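Local coordinates for dihydropteroate synthase (Clostridioides difficile, PDB 6PZ2), which catalyses the joining of 6-hydroxymethyl-7,8-dihydropterin pyrophosphate to p-aminobenzoate, giving the dihydropteroate needed in bacterial folate synthesis, at residues 15-20 with 247-252; 51-56 with 89-94; 176-181 with 206-211. All coordinates share one frame; numbering follows the deposited sequence.

How the interactions relate
All three contacts belong to one parallel eight-stranded TIM barrel. Interaction 1 pairs the first strand with the last, interaction 2 the second with the third, and interaction 3 the sixth with the seventh. Interactions 1 and 2 have centres 10 Å apart and are joined by the salt bridge from R247 NE to D53 OD2, 2.8 Å. Interactions 1 and 3, with centres 13 Å apart, meet where S211 OG lies 2.6 Å from H249 ND1, a probable hydrogen bond. Interactions 2 and 3 do not touch, their nearest atoms being about 7 Å apart. Pteroic acid bridges that gap: R247, D93 and D177, one from each contact, all line its pocket.

Interaction 1: residues 15-20 with 247-252; sequences MGILNV and RVHDVY. With PT1 (pteroic acid), chain K; SO4 (sulfate ion), chain B.
I17 lies between two flat groups of segment 247-252. Its side chain runs at roughly a right angle to that of R247, with CG1 over the centre of one guanidinium face. The tip continues to H249, where CD1 sits 3.6 Å from the ring centroid and only 10° off the normal, a CH-pi contact over the face. On the opposite guanidinium face lies the pterin of pteroic acid, its N8 3.3 Å from R247 CZ, so the arginine is sandwiched between isoleucine and ligand. R247 gets there with its chain extended from CG to NE, and chi4 of -78° turns the guanidinium flat against the pterin, its NH1 and NH2 edge to the sulfate. Lower down, M15 SD rests against R247 CG at 3.7 Å. This is the pairing of the first and last strands of the TIM barrel, parallel and in register M15-R247 and G16-V248; V248 N binds M15 O at 3.0 Å, while I17 N makes a weak bond to V248 O. At the C-terminal ends of these strands, the mouth of the barrel, the sulfate, probably from the crystallisation liquor, lies in the guanidinium plane. R247 NH2 donates to its O2 at 2.8 Å and NH1 to its O3 at 3.2 Å. H249 NE2 reaches sulfate O4 at 2.8 Å along the ring plane, and N19 ND2 adds a weak bond to O4. As in other dihydropteroate synthases, this anion may mark where the pyrophosphate binds. S211 holds the other imidazole nitrogen, ND1, and R60 is a further donor to the sulfate.

Interaction 2: residues 51-56 with 89-94; sequences IIDLGG and PISIDT
D53 and S91 stand side by side on the barrel-facing side of their two strands, and the aspartate can be traced outward from there. From CB, CG stands anti to the backbone N (chi1 -169°), which lifts the carboxylate into the barrel with a lean along the strand, so that CG is 3.8 Å from both S91 OG and D93 CB. The two oxygens then part. OD1 accepts a hydrogen bond from S91 OG at 2.7 Å, met on its anti side and 23° out of the carboxylate plane. OD2 goes the other way and comes within 3.0 Å of D93 OD2, two acceptors with no bond between them, the carboxylate planes 31° apart. R247, which makes a salt bridge to D53 OD2 and a long, weak ion pair with D93, would be expected to ease the repulsion, as would N112, which donates to D53 OD2. Behind the acids the backbones form a regular parallel ladder: I52 N to P89 O, S91 N to I52 O, L54 N to S91 O, and D93 N to L54 O at 2.9 Å. Beyond it a water links G56 N to D93 O. D93 lines the pteroic acid pocket, and D53, through its salt bridge, probably positions R247 from the second shell. The strands belong to a beta-alpha-beta crossover whose helix, 68-85, packs on the outer face, with V78 and I79 against L54 and L82 and K83 against I90. Strand 13-19 flanks 51-55 and strand 110-113 flanks 90-93, each continuing the barrel wall.

Interaction 3: residues 176-181 with 206-211; sequences LDPGVG and ILLGTS. With PT1 (pteroic acid), chain K.
The carboxylate of D177 has L207 O almost directly over one face, 3.0 Å from CG. G179 N approaches from the opposite face, 35° out of the plane, and binds OD1 at 2.8 Å, forming an Asx turn. With CG anti to the backbone N (chi1 177°), the OD2 end points at the edge of the flat pterin: OD2 accepts from the ligand's N11 at 2.9 Å and lies 2.6 Å from its N4. L207 CD2 sits above the plane of the pterin at its N11 corner, on the face that R247 also covers, and 3.1 Å from D177 OD2. At the OD1 end a water donates to the aspartate; it also accepts from V180 N and G209 N and is hydrogen-bonded to pterin O1. One backbone bond, L207 N to L176 O at 2.8 Å, joins the strands here, the sixth and seventh of the TIM barrel. Past them V180 CG2 packs on L208 CD1 at 3.8 Å, and K213 NZ is hydrogen-bonded to the carbonyls of both V180 and G209. D177 thus reads the amino-pyrimidine edge of the pterin directly, while the water reads the oxygen beside it. L207 O, an acceptor 3.2 Å from OD1, adds no bond; turn, water and ligand supply donors to the acid, and ligand and turn would both tend to fix its rotation.

Interaction 1: residues 15-20 with 247-252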
loop_
_atom_site.group_PDB
_atom_site.type_symbol
_atom_site.label_atom_id
_atom_site.label_comp_id
_atom_site.label_asym_id
_atom_site.label_seq_id
_atom_site.Cartn_x
_atom_site.Cartn_y
_atom_site.Cartn_z
ATOM N N MET A 15 -10.264 12.399 -0.377
ATOM C CA MET A 15 -11.442 12.862 -1.078
ATOM C C MET A 15 -12.330 11.649 -1.362
ATOM O O MET A 15 -11.926 10.787 -2.095
ATOM C CB MET A 15 -11.039 13.577 -2.378
ATOM C CG MET A 15 -12.170 13.833 -3.387
ATOM S SD MET A 15 -11.553 14.628 -4.920
ATOM C CE MET A 15 -11.376 16.280 -4.253
ATOM N N GLY A 16 -13.543 11.597 -0.817
ATOM C CA GLY A 16 -14.476 10.512 -1.115
ATOM C C GLY A 16 -15.311 10.772 -2.353
ATOM O O GLY A 16 -15.726 11.869 -2.626
ATOM N N ILE A 17 -15.626 9.741 -3.102
ATOM C CA ILE A 17 -16.336 9.915 -4.345
ATOM C C ILE A 17 -17.842 9.754 -4.111
ATOM O O ILE A 17 -18.264 8.761 -3.545
ATOM C CB ILE A 17 -15.799 8.892 -5.356
ATOM C CG1 ILE A 17 -14.326 9.163 -5.651
ATOM C CG2 ILE A 17 -16.670 8.885 -6.605
ATOM C CD1 ILE A 17 -13.623 8.050 -6.391
ATOM N N LEU A 18 -18.656 10.711 -4.580
ATOM C CA LEU A 18 -20.112 10.611 -4.537
ATOM C C LEU A 18 -20.658 10.878 -5.942
ATOM O O LEU A 18 -20.820 12.049 -6.305
ATOM C CB LEU A 18 -20.664 11.628 -3.524
ATOM C CG LEU A 18 -22.178 11.580 -3.309
ATOM C CD1 LEU A 18 -22.598 10.220 -2.797
ATOM C CD2 LEU A 18 -22.641 12.644 -2.330
ATOM N N ASN A 19 -20.940 9.823 -6.703
ATOM C CA ASN A 19 -21.559 9.933 -8.037
ATOM C C ASN A 19 -23.077 9.811 -7.899
ATOM O O ASN A 19 -23.552 8.921 -7.239
ATOM C CB ASN A 19 -21.061 8.867 -9.022
ATOM C CG ASN A 19 -19.611 9.091 -9.428
ATOM O OD1 ASN A 19 -19.232 10.198 -9.835
ATOM N ND2 ASN A 19 -18.773 8.066 -9.289
ATOM N N VAL A 20 -23.843 10.686 -8.538
ATOM C CA VAL A 20 -25.290 10.676 -8.349
ATOM C C VAL A 20 -25.971 10.601 -9.713
ATOM O O VAL A 20 -27.109 11.024 -9.835
ATOM C CB VAL A 20 -25.791 11.877 -7.527
ATOM C CG1 VAL A 20 -25.231 11.860 -6.115
ATOM C CG2 VAL A 20 -25.488 13.210 -8.187
ATOM N N ARG A 247 -8.223 10.619 -4.329
ATOM C CA ARG A 247 -9.645 10.533 -4.596
ATOM C C ARG A 247 -9.993 9.041 -4.657
ATOM O O ARG A 247 -9.582 8.399 -5.611
ATOM C CB ARG A 247 -9.960 11.206 -5.945
ATOM C CG ARG A 247 -11.415 11.186 -6.398
ATOM C CD ARG A 247 -11.650 11.873 -7.739
ATOM N NE ARG A 247 -13.011 11.813 -8.260
ATOM C CZ ARG A 247 -13.565 10.770 -8.860
ATOM N NH1 ARG A 247 -12.867 9.671 -9.112
ATOM N NH2 ARG A 247 -14.845 10.827 -9.190
ATOM N N VAL A 248 -10.819 8.541 -3.744
ATOM C CA VAL A 248 -11.030 7.113 -3.529
ATOM C C VAL A 248 -12.508 6.791 -3.303
ATOM O O VAL A 248 -13.253 7.616 -2.777
ATOM C CB VAL A 248 -10.200 6.594 -2.346
ATOM C CG1 VAL A 248 -8.713 6.671 -2.664
ATOM C CG2 VAL A 248 -10.543 7.342 -1.061
ATOM N N HIS A 249 -12.906 5.580 -3.716
ATOM C CA HIS A 249 -14.190 5.019 -3.296
ATOM C C HIS A 249 -14.186 4.498 -1.851
ATOM O O HIS A 249 -15.230 4.480 -1.227
ATOM C CB HIS A 249 -14.571 3.851 -4.191
ATOM C CG HIS A 249 -14.677 4.281 -5.608
ATOM N ND1 HIS A 249 -13.600 4.190 -6.472
ATOM C CD2 HIS A 249 -15.719 4.786 -6.302
ATOM C CE1 HIS A 249 -13.986 4.639 -7.649
ATOM N NE2 HIS A 249 -15.279 5.024 -7.578
ATOM N N ASP A 250 -13.070 3.980 -1.351
ATOM C CA ASP A 250 -13.063 3.271 -0.091
ATOM C C ASP A 250 -12.264 4.138 0.878
ATOM O O ASP A 250 -11.028 4.117 0.936
ATOM C CB ASP A 250 -12.451 1.874 -0.220
ATOM C CG ASP A 250 -13.153 0.984 -1.230
ATOM O OD1 ASP A 250 -12.686 0.876 -2.389
ATOM O OD2 ASP A 250 -14.179 0.430 -0.857
ATOM N N VAL A 251 -12.988 4.914 1.629
ATOM C CA VAL A 251 -12.323 5.977 2.345
ATOM C C VAL A 251 -11.483 5.422 3.515
ATOM O O VAL A 251 -10.319 5.817 3.699
ATOM C CB VAL A 251 -13.363 7.022 2.780
ATOM C CG1 VAL A 251 -12.811 7.975 3.849
ATOM C CG2 VAL A 251 -13.862 7.792 1.554
ATOM N N TYR A 252 -12.056 4.528 4.310
ATOM C CA TYR A 252 -11.433 4.089 5.570
ATOM C C TYR A 252 -10.090 3.389 5.293
ATOM O O TYR A 252 -9.030 3.713 5.856
ATOM C CB TYR A 252 -12.364 3.116 6.300
ATOM C CG TYR A 252 -11.768 2.562 7.569
ATOM C CD1 TYR A 252 -11.648 3.376 8.682
ATOM C CD2 TYR A 252 -11.254 1.273 7.633
ATOM C CE1 TYR A 252 -11.079 2.897 9.851
ATOM C CE2 TYR A 252 -10.662 0.782 8.790
ATOM C CZ TYR A 252 -10.608 1.598 9.906
ATOM O OH TYR A 252 -10.030 1.193 11.067
HETATM C C2 PT1 K . -9.312 11.598 -11.317
HETATM C C3 PT1 K . -10.697 11.320 -11.658
HETATM C C5 PT1 K . -11.614 12.430 -11.397
HETATM N N6 PT1 K . -11.166 10.146 -12.156
HETATM C C7 PT1 K . -9.837 13.771 -10.643
HETATM N N9 PT1 K . -11.132 13.583 -10.932
HETATM C C10 PT1 K . -12.470 10.012 -12.447
HETATM N N11 PT1 K . -9.402 14.942 -10.143
HETATM C C12 PT1 K . -13.346 11.084 -12.239
HETATM C C21 PT1 K . -10.577 3.485 -16.245
HETATM O O22 PT1 K . -9.585 3.435 -16.988
HETATM O O1 PT1 K . -8.356 10.674 -11.497
HETATM N N4 PT1 K . -8.927 12.805 -10.855
HETATM N N8 PT1 K . -12.919 12.244 -11.687
HETATM C C13 PT1 K . -12.969 8.709 -13.036
HETATM N N14 PT1 K . -12.283 8.500 -14.306
HETATM C C15 PT1 K . -11.945 7.276 -14.766
HETATM C C16 PT1 K . -12.467 6.094 -14.228
HETATM C C17 PT1 K . -10.991 7.199 -15.773
HETATM C C18 PT1 K . -12.048 4.867 -14.738
HETATM C C19 PT1 K . -10.566 5.974 -16.281
HETATM C C20 PT1 K . -11.090 4.806 -15.752
HETATM O O23 PT1 K . -11.103 2.436 -15.867
HETATM S S SO4 B . -15.252 7.071 -10.592
HETATM O O1 SO4 B . -15.271 6.552 -11.978
HETATM O O2 SO4 B . -15.506 8.528 -10.606
HETATM O O3 SO4 B . -13.929 6.805 -9.984
HETATM O O4 SO4 B . -16.303 6.395 -9.799
HETATM O O HOH W 1 -17.564 6.361 -2.721
HETATM O O HOH W 2 -17.717 12.304 -8.342
#

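Interaction 2: residues 51-56 with 89-94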
loop_
_atom_site.group_PDB
_atom_site.type_symbol
_atom_site.label_atom_id
_atom_site.label_comp_id
_atom_site.label_asym_id
_atom_site.label_seq_id
_atom_site.Cartn_x
_atom_site.Cartn_y
_atom_site.Cartn_z
ATOM N N ILE A 51 -13.044 15.703 2.211
ATOM C CA ILE A 51 -13.792 16.455 1.221
ATOM C C ILE A 51 -14.564 15.417 0.406
ATOM O O ILE A 51 -14.073 14.290 0.286
ATOM C CB ILE A 51 -12.884 17.322 0.323
ATOM C CG1 ILE A 51 -13.686 18.111 -0.719
ATOM C CG2 ILE A 51 -11.820 16.486 -0.377
ATOM C CD1 ILE A 51 -12.967 19.317 -1.250
ATOM N N ILE A 52 -15.731 15.792 -0.115
ATOM C CA ILE A 52 -16.569 14.902 -0.933
ATOM C C ILE A 52 -16.615 15.459 -2.361
ATOM O O ILE A 52 -16.986 16.621 -2.539
ATOM C CB ILE A 52 -18.010 14.837 -0.397
ATOM C CG1 ILE A 52 -18.103 14.543 1.105
ATOM C CG2 ILE A 52 -18.846 13.891 -1.244
ATOM C CD1 ILE A 52 -17.904 13.106 1.477
ATOM N N ASP A 53 -16.361 14.611 -3.349
ATOM C CA ASP A 53 -16.328 14.979 -4.738
ATOM C C ASP A 53 -17.628 14.473 -5.351
ATOM O O ASP A 53 -17.782 13.277 -5.620
ATOM C CB ASP A 53 -15.150 14.362 -5.497
ATOM C CG ASP A 53 -14.901 14.897 -6.902
ATOM O OD1 ASP A 53 -14.905 16.141 -7.073
ATOM O OD2 ASP A 53 -14.664 14.073 -7.822
ATOM N N LEU A 54 -18.486 15.433 -5.658
ATOM C CA LEU A 54 -19.831 15.137 -6.087
ATOM C C LEU A 54 -19.910 15.296 -7.605
ATOM O O LEU A 54 -19.547 16.324 -8.119
ATOM C CB LEU A 54 -20.735 16.145 -5.377
ATOM C CG LEU A 54 -22.173 16.196 -5.860
ATOM C CD1 LEU A 54 -22.853 14.865 -5.611
ATOM C CD2 LEU A 54 -22.887 17.332 -5.139
ATOM N N GLY A 55 -20.443 14.324 -8.319
ATOM C CA GLY A 55 -20.519 14.453 -9.772
ATOM C C GLY A 55 -21.874 14.023 -10.297
ATOM O O GLY A 55 -22.429 13.027 -9.839
ATOM N N GLY A 56 -22.404 14.762 -11.259
ATOM C CA GLY A 56 -23.693 14.428 -11.815
ATOM C C GLY A 56 -23.568 13.908 -13.237
ATOM O O GLY A 56 -24.554 13.565 -13.868
ATOM N N PRO A 89 -16.252 19.943 3.510
ATOM C CA PRO A 89 -16.067 20.591 2.245
ATOM C C PRO A 89 -16.559 19.703 1.097
ATOM O O PRO A 89 -16.546 18.479 1.205
ATOM C CB PRO A 89 -14.557 20.830 2.144
ATOM C CG PRO A 89 -14.092 20.831 3.593
ATOM C CD PRO A 89 -15.023 19.874 4.295
ATOM N N ILE A 90 -16.967 20.362 0.021
ATOM C CA ILE A 90 -17.502 19.707 -1.174
ATOM C C ILE A 90 -16.678 20.159 -2.385
ATOM O O ILE A 90 -16.235 21.287 -2.501
ATOM C CB ILE A 90 -18.992 20.035 -1.396
ATOM C CG1 ILE A 90 -19.857 19.753 -0.168
ATOM C CG2 ILE A 90 -19.533 19.315 -2.618
ATOM C CD1 ILE A 90 -21.211 20.437 -0.229
ATOM N N SER A 91 -16.504 19.241 -3.307
ATOM C CA SER A 91 -15.834 19.487 -4.538
ATOM C C SER A 91 -16.846 19.186 -5.638
ATOM O O SER A 91 -17.510 18.173 -5.515
ATOM C CB SER A 91 -14.642 18.561 -4.627
ATOM O OG SER A 91 -14.160 18.489 -5.944
ATOM N N ILE A 92 -16.926 19.974 -6.707
ATOM C CA ILE A 92 -17.903 19.628 -7.726
ATOM C C ILE A 92 -17.123 19.105 -8.934
ATOM O O ILE A 92 -16.308 19.786 -9.517
ATOM C CB ILE A 92 -18.832 20.806 -8.085
ATOM C CG1 ILE A 92 -19.795 20.462 -9.224
ATOM C CG2 ILE A 92 -18.023 22.029 -8.487
ATOM C CD1 ILE A 92 -20.945 19.579 -8.847
ATOM N N ASP A 93 -17.399 17.869 -9.281
ATOM C CA ASP A 93 -16.705 17.223 -10.345
ATOM C C ASP A 93 -17.436 17.627 -11.622
ATOM O O ASP A 93 -18.351 16.946 -12.025
ATOM C CB ASP A 93 -16.725 15.700 -10.169
ATOM C CG ASP A 93 -15.891 14.906 -11.168
ATOM O OD1 ASP A 93 -15.801 15.280 -12.377
ATOM O OD2 ASP A 93 -15.343 13.886 -10.723
ATOM N N THR A 94 -17.039 18.713 -12.237
ATOM C CA THR A 94 -17.669 19.107 -13.503
ATOM C C THR A 94 -16.620 19.825 -14.358
ATOM O O THR A 94 -15.772 20.517 -13.798
ATOM C CB THR A 94 -18.856 20.060 -13.274
ATOM O OG1 THR A 94 -19.506 20.282 -14.523
ATOM C CG2 THR A 94 -18.440 21.405 -12.723
HETATM O O HOH W 3 -21.160 17.124 -11.944
#

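Interaction 3: residues 176-181 with 206-211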
loop_
_atom_site.group_PDB
_atom_site.type_symbol
_atom_site.label_atom_id
_atom_site.label_comp_id
_atom_site.label_asym_id
_atom_site.label_seq_id
_atom_site.Cartn_x
_atom_site.Cartn_y
_atom_site.Cartn_z
ATOM N N LEU A 176 -2.958 20.230 -8.788
ATOM C CA LEU A 176 -2.773 19.534 -10.067
ATOM C C LEU A 176 -2.945 18.017 -9.911
ATOM O O LEU A 176 -2.606 17.426 -8.887
ATOM C CB LEU A 176 -1.372 19.827 -10.611
ATOM C CG LEU A 176 -0.914 21.285 -10.611
ATOM C CD1 LEU A 176 0.521 21.380 -11.114
ATOM C CD2 LEU A 176 -1.824 22.153 -11.465
ATOM N N ASP A 177 -3.374 17.380 -10.993
ATOM C CA ASP A 177 -3.669 15.990 -11.010
ATOM C C ASP A 177 -3.287 15.451 -12.390
ATOM O O ASP A 177 -3.713 16.023 -13.388
ATOM C CB ASP A 177 -5.155 15.748 -10.738
ATOM C CG ASP A 177 -5.620 14.304 -10.798
ATOM O OD1 ASP A 177 -4.917 13.483 -11.426
ATOM O OD2 ASP A 177 -6.704 14.021 -10.236
ATOM N N PRO A 178 -2.519 14.354 -12.438
ATOM C CA PRO A 178 -1.966 13.886 -13.704
ATOM C C PRO A 178 -2.967 13.113 -14.560
ATOM O O PRO A 178 -2.657 12.765 -15.718
ATOM C CB PRO A 178 -0.844 12.931 -13.291
ATOM C CG PRO A 178 -1.394 12.358 -12.015
ATOM C CD PRO A 178 -1.944 13.592 -11.327
ATOM N N GLY A 179 -4.115 12.784 -13.991
ATOM C CA GLY A 179 -5.193 12.255 -14.831
ATOM C C GLY A 179 -4.939 10.819 -15.239
ATOM O O GLY A 179 -4.998 10.455 -16.414
ATOM N N VAL A 180 -4.758 9.968 -14.235
ATOM C CA VAL A 180 -4.582 8.540 -14.516
ATOM C C VAL A 180 -5.844 8.030 -15.215
ATOM O O VAL A 180 -6.939 8.222 -14.743
ATOM C CB VAL A 180 -4.264 7.716 -13.248
ATOM C CG1 VAL A 180 -4.244 6.214 -13.513
ATOM C CG2 VAL A 180 -2.940 8.142 -12.624
ATOM N N GLY A 181 -5.672 7.319 -16.319
ATOM C CA GLY A 181 -6.813 6.756 -16.991
ATOM C C GLY A 181 -7.389 7.662 -18.073
ATOM O O GLY A 181 -8.347 7.260 -18.752
ATOM N N ILE A 206 -0.766 18.111 -5.113
ATOM C CA ILE A 206 -1.097 17.100 -6.145
ATOM C C ILE A 206 -2.240 16.228 -5.637
ATOM O O ILE A 206 -2.283 15.863 -4.452
ATOM C CB ILE A 206 0.147 16.256 -6.481
ATOM C CG1 ILE A 206 1.236 17.144 -7.091
ATOM C CG2 ILE A 206 -0.184 15.073 -7.383
ATOM C CD1 ILE A 206 2.618 16.539 -7.019
ATOM N N LEU A 207 -3.154 15.922 -6.554
ATOM C CA LEU A 207 -4.255 15.046 -6.308
ATOM C C LEU A 207 -4.150 13.857 -7.258
ATOM O O LEU A 207 -3.832 14.033 -8.449
ATOM C CB LEU A 207 -5.576 15.794 -6.502
ATOM C CG LEU A 207 -6.850 15.046 -6.112
ATOM C CD1 LEU A 207 -7.942 16.027 -5.716
ATOM C CD2 LEU A 207 -7.346 14.190 -7.253
ATOM N N LEU A 208 -4.420 12.676 -6.706
ATOM C CA LEU A 208 -4.299 11.440 -7.506
ATOM C C LEU A 208 -5.598 10.642 -7.429
ATOM O O LEU A 208 -6.188 10.466 -6.349
ATOM C CB LEU A 208 -3.111 10.613 -6.996
ATOM C CG LEU A 208 -2.922 9.275 -7.690
ATOM C CD1 LEU A 208 -2.545 9.504 -9.143
ATOM C CD2 LEU A 208 -1.864 8.420 -6.994
ATOM N N GLY A 209 -6.023 10.127 -8.580
ATOM C CA GLY A 209 -7.131 9.207 -8.573
ATOM C C GLY A 209 -6.882 7.979 -9.433
ATOM O O GLY A 209 -6.672 8.107 -10.637
ATOM N N THR A 210 -6.932 6.810 -8.798
ATOM C CA THR A 210 -6.690 5.505 -9.458
ATOM C C THR A 210 -7.784 4.501 -9.101
ATOM O O THR A 210 -7.917 3.472 -9.757
ATOM C CB THR A 210 -5.354 4.876 -9.038
ATOM O OG1 THR A 210 -5.425 4.569 -7.641
ATOM C CG2 THR A 210 -4.184 5.791 -9.312
ATOM N N SER A 211 -8.550 4.822 -8.064
ATOM C CA SER A 211 -9.444 3.887 -7.419
ATOM C C SER A 211 -10.288 3.148 -8.458
ATOM O O SER A 211 -11.021 3.739 -9.220
ATOM C CB SER A 211 -10.309 4.599 -6.424
ATOM O OG SER A 211 -11.118 3.670 -5.723
HETATM C C2 PT1 K . -9.312 11.598 -11.317
HETATM C C3 PT1 K . -10.697 11.320 -11.658
HETATM C C5 PT1 K . -11.614 12.430 -11.397
HETATM N N6 PT1 K . -11.166 10.146 -12.156
HETATM C C7 PT1 K . -9.837 13.771 -10.643
HETATM N N9 PT1 K . -11.132 13.583 -10.932
HETATM C C10 PT1 K . -12.470 10.012 -12.447
HETATM N N11 PT1 K . -9.402 14.942 -10.143
HETATM C C12 PT1 K . -13.346 11.084 -12.239
HETATM C C21 PT1 K . -10.577 3.485 -16.245
HETATM O O22 PT1 K . -9.585 3.435 -16.988
HETATM O O1 PT1 K . -8.356 10.674 -11.497
HETATM N N4 PT1 K . -8.927 12.805 -10.855
HETATM N N8 PT1 K . -12.919 12.244 -11.687
HETATM C C13 PT1 K . -12.969 8.709 -13.036
HETATM N N14 PT1 K . -12.283 8.500 -14.306
HETATM C C15 PT1 K . -11.945 7.276 -14.766
HETATM C C16 PT1 K . -12.467 6.094 -14.228
HETATM C C17 PT1 K . -10.991 7.199 -15.773
HETATM C C18 PT1 K . -12.048 4.867 -14.738
HETATM C C19 PT1 K . -10.566 5.974 -16.281
HETATM C C20 PT1 K . -11.090 4.806 -15.752
HETATM O O23 PT1 K . -11.103 2.436 -15.867
HETATM O O HOH W 4 -5.491 10.812 -11.520
#